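Local coordinates for protein ORF14 (Streptomyces clavuligerus, PDB 2WPX) that binds acetyl-CoA and probably acts as an acyltransferase of the tandem GNAT type in clavulanic acid biosynthesis, at residues L248-K256 with L284-V292. Sequence-based numbering, arbitrary orientation.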
loop_
_atom_site.group_PDB
_atom_site.type_symbol
_atom_site.label_atom_id
_atom_site.label_comp_id
_atom_site.label_asym_id
_atom_site.label_seq_id
_atom_site.Cartn_x
_atom_site.Cartn_y
_atom_site.Cartn_z
ATOM N N LEU A 248 3.612 -15.111 -20.236
ATOM C CA LEU A 248 4.313 -14.335 -19.230
ATOM C C LEU A 248 4.456 -15.171 -17.985
ATOM O O LEU A 248 3.515 -15.365 -17.257
ATOM C CB LEU A 248 3.584 -13.040 -18.934
ATOM C CG LEU A 248 4.239 -12.132 -17.920
ATOM C CD1 LEU A 248 5.349 -11.457 -18.600
ATOM C CD2 LEU A 248 3.151 -11.131 -17.546
ATOM N N ALA A 249 5.669 -15.676 -17.780
ATOM C CA ALA A 249 5.968 -16.643 -16.756
ATOM C C ALA A 249 6.098 -15.944 -15.396
ATOM O O ALA A 249 5.985 -16.570 -14.322
ATOM C CB ALA A 249 7.259 -17.389 -17.146
ATOM N N GLY A 250 6.322 -14.635 -15.428
ATOM C CA GLY A 250 6.517 -13.891 -14.206
ATOM C C GLY A 250 6.677 -12.403 -14.412
ATOM O O GLY A 250 7.044 -11.928 -15.515
ATOM N N TYR A 251 6.419 -11.661 -13.335
ATOM C CA TYR A 251 6.760 -10.281 -13.346
ATOM C C TYR A 251 6.736 -9.624 -11.979
ATOM O O TYR A 251 6.334 -10.219 -10.988
ATOM C CB TYR A 251 5.870 -9.564 -14.337
ATOM C CG TYR A 251 4.775 -8.815 -13.711
ATOM C CD1 TYR A 251 3.859 -9.440 -12.912
ATOM C CD2 TYR A 251 4.645 -7.467 -13.935
ATOM C CE1 TYR A 251 2.846 -8.716 -12.319
ATOM C CE2 TYR A 251 3.637 -6.754 -13.379
ATOM C CZ TYR A 251 2.755 -7.378 -12.558
ATOM O OH TYR A 251 1.752 -6.628 -12.007
ATOM N N THR A 252 7.163 -8.384 -11.942
ATOM C CA THR A 252 7.399 -7.712 -10.713
ATOM C C THR A 252 7.432 -6.207 -10.978
ATOM O O THR A 252 7.586 -5.786 -12.114
ATOM C CB THR A 252 8.740 -8.194 -10.096
ATOM O OG1 THR A 252 8.883 -7.646 -8.790
ATOM C CG2 THR A 252 9.917 -7.751 -10.927
ATOM N N SER A 253 7.282 -5.395 -9.940
ATOM C CA SER A 253 7.289 -3.932 -10.087
ATOM C C SER A 253 7.807 -3.192 -8.849
ATOM O O SER A 253 7.630 -3.657 -7.716
ATOM C CB SER A 253 5.866 -3.433 -10.331
ATOM O OG SER A 253 5.058 -3.949 -9.301
ATOM N N VAL A 254 8.429 -2.038 -9.111
ATOM C CA VAL A 254 8.692 -0.995 -8.141
ATOM C C VAL A 254 7.879 0.302 -8.509
ATOM O O VAL A 254 7.691 0.676 -9.703
ATOM C CB VAL A 254 10.214 -0.693 -7.995
ATOM C CG1 VAL A 254 10.464 0.454 -7.039
ATOM C CG2 VAL A 254 10.956 -1.928 -7.446
ATOM N N SER A 255 7.433 0.988 -7.464
ATOM C CA SER A 255 6.666 2.190 -7.587
ATOM C C SER A 255 7.527 3.252 -6.903
ATOM O O SER A 255 8.159 2.993 -5.882
ATOM C CB SER A 255 5.331 1.944 -6.842
ATOM O OG SER A 255 4.559 3.096 -6.775
ATOM N N LYS A 256 7.594 4.446 -7.461
ATOM C CA LYS A 256 8.472 5.491 -6.891
ATOM C C LYS A 256 7.669 6.783 -6.897
ATOM O O LYS A 256 7.141 7.140 -7.931
ATOM C CB LYS A 256 9.692 5.670 -7.787
ATOM C CG LYS A 256 10.516 6.913 -7.514
ATOM C CD LYS A 256 11.611 6.528 -6.480
ATOM C CE LYS A 256 12.027 7.711 -5.559
ATOM N NZ LYS A 256 10.827 8.334 -4.858
ATOM N N LEU A 284 13.792 -11.974 -11.238
ATOM C CA LEU A 284 12.929 -10.836 -11.437
ATOM C C LEU A 284 13.201 -9.657 -10.436
ATOM O O LEU A 284 13.357 -8.521 -10.855
ATOM C CB LEU A 284 11.461 -11.298 -11.442
ATOM C CG LEU A 284 11.016 -11.972 -12.746
ATOM C CD1 LEU A 284 9.577 -12.432 -12.622
ATOM C CD2 LEU A 284 11.159 -11.060 -14.000
ATOM N N LYS A 285 13.297 -9.919 -9.140
ATOM C CA LYS A 285 13.534 -8.802 -8.200
ATOM C C LYS A 285 14.863 -8.129 -8.404
ATOM O O LYS A 285 14.953 -6.891 -8.324
ATOM C CB LYS A 285 13.403 -9.219 -6.736
ATOM C CG LYS A 285 12.023 -9.593 -6.358
ATOM C CD LYS A 285 12.095 -10.208 -4.988
ATOM C CE LYS A 285 10.885 -9.828 -4.155
ATOM N NZ LYS A 285 9.882 -10.802 -4.532
ATOM N N LEU A 286 15.894 -8.936 -8.691
ATOM C CA LEU A 286 17.228 -8.396 -8.856
ATOM C C LEU A 286 17.337 -7.664 -10.167
ATOM O O LEU A 286 17.923 -6.579 -10.203
ATOM C CB LEU A 286 18.287 -9.469 -8.768
ATOM C CG LEU A 286 18.564 -9.872 -7.332
ATOM C CD1 LEU A 286 19.377 -11.128 -7.430
ATOM C CD2 LEU A 286 19.348 -8.792 -6.594
ATOM N N ALA A 287 16.775 -8.219 -11.243
ATOM C CA ALA A 287 16.813 -7.490 -12.518
ATOM C C ALA A 287 15.996 -6.201 -12.412
ATOM O O ALA A 287 16.436 -5.166 -12.890
ATOM C CB ALA A 287 16.274 -8.386 -13.722
ATOM N N ASN A 288 14.805 -6.258 -11.808
ATOM C CA ASN A 288 14.003 -5.024 -11.645
ATOM C C ASN A 288 14.664 -3.981 -10.732
ATOM O O ASN A 288 14.537 -2.790 -10.970
ATOM C CB ASN A 288 12.601 -5.316 -11.124
ATOM C CG ASN A 288 11.554 -4.310 -11.652
ATOM O OD1 ASN A 288 10.640 -3.904 -10.912
ATOM N ND2 ASN A 288 11.680 -3.915 -12.930
ATOM N N LEU A 289 15.340 -4.425 -9.677
ATOM C CA LEU A 289 16.028 -3.480 -8.820
ATOM C C LEU A 289 17.144 -2.793 -9.615
ATOM O O LEU A 289 17.335 -1.592 -9.552
ATOM C CB LEU A 289 16.570 -4.144 -7.560
ATOM C CG LEU A 289 17.259 -3.202 -6.532
ATOM C CD1 LEU A 289 16.264 -2.260 -5.963
ATOM C CD2 LEU A 289 17.994 -3.938 -5.394
ATOM N N GLU A 290 17.862 -3.547 -10.413
ATOM C CA GLU A 290 18.941 -2.937 -11.114
ATOM C C GLU A 290 18.387 -1.884 -12.066
ATOM O O GLU A 290 19.027 -0.845 -12.315
ATOM C CB GLU A 290 19.697 -3.992 -11.887
ATOM C CG GLU A 290 20.918 -3.467 -12.591
ATOM C CD GLU A 290 21.485 -4.533 -13.537
ATOM O OE1 GLU A 290 20.745 -5.112 -14.350
ATOM O OE2 GLU A 290 22.670 -4.822 -13.443
ATOM N N TYR A 291 17.226 -2.200 -12.633
ATOM C CA TYR A 291 16.571 -1.372 -13.589
ATOM C C TYR A 291 16.106 -0.058 -12.882
ATOM O O TYR A 291 16.365 1.031 -13.368
ATOM C CB TYR A 291 15.449 -2.179 -14.240
ATOM C CG TYR A 291 14.534 -1.373 -15.120
ATOM C CD1 TYR A 291 15.016 -0.361 -15.932
ATOM C CD2 TYR A 291 13.179 -1.604 -15.125
ATOM C CE1 TYR A 291 14.143 0.375 -16.762
ATOM C CE2 TYR A 291 12.337 -0.899 -15.925
ATOM C CZ TYR A 291 12.808 0.080 -16.732
ATOM O OH TYR A 291 11.918 0.769 -17.508
ATOM N N VAL A 292 15.529 -0.149 -11.703
ATOM C CA VAL A 292 15.284 1.049 -10.837
ATOM C C VAL A 292 16.525 1.919 -10.544
ATOM O O VAL A 292 16.535 3.136 -10.820
ATOM C CB VAL A 292 14.618 0.627 -9.515
ATOM C CG1 VAL A 292 14.471 1.797 -8.518
ATOM C CG2 VAL A 292 13.305 0.021 -9.828
#
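Leu284 lays one methyl on the strand backbone where Gly250 presents no side chain: CD1 is 3.3 Å from Tyr251 N and 3.4 Å from Gly250 C. The bare glycine suits this place, since the methyl can settle directly on the backbone. Gly250, with Ala249, forms the doubled side of a classic beta bulge opposite Ala240. One turn further along the helix, Asn288 brings its CB against the Thr252 methyl, CG2 lying 3.6 Å from Asn288 CB; the same methyl is 3.5 Å from Leu284 O. With OG1 anti to the backbone N (chi1 -173°), the hydroxyl turns to Thr269 on the neighbouring strand, to which it is hydrogen-bonded, and CG2 is left to face the helix. Threonine thus serves both an apolar and a polar neighbour. This is helix-on-sheet packing in the C-terminal GNAT domain, away from the acetyl-CoA bound by the N-terminal one; segment 284-292 of helix 280-295 runs over strand segment 248-256 at a crossing angle of -37°, Leu284, Asn288 and Val292 forming a ridge spaced four residues apart. At its far end two branched valines cross at about a right angle. Val292 CG2, anti to its own carbonyl carbon, reaches Val254 CB at 3.7 Å and also touches both Val254 methyls, CG1 at 4.0 Å and CG2 at 3.9 Å. Compact beta-branched side chains suit this close approach, and Val292 also packs against Tyr236 of strand 234-242.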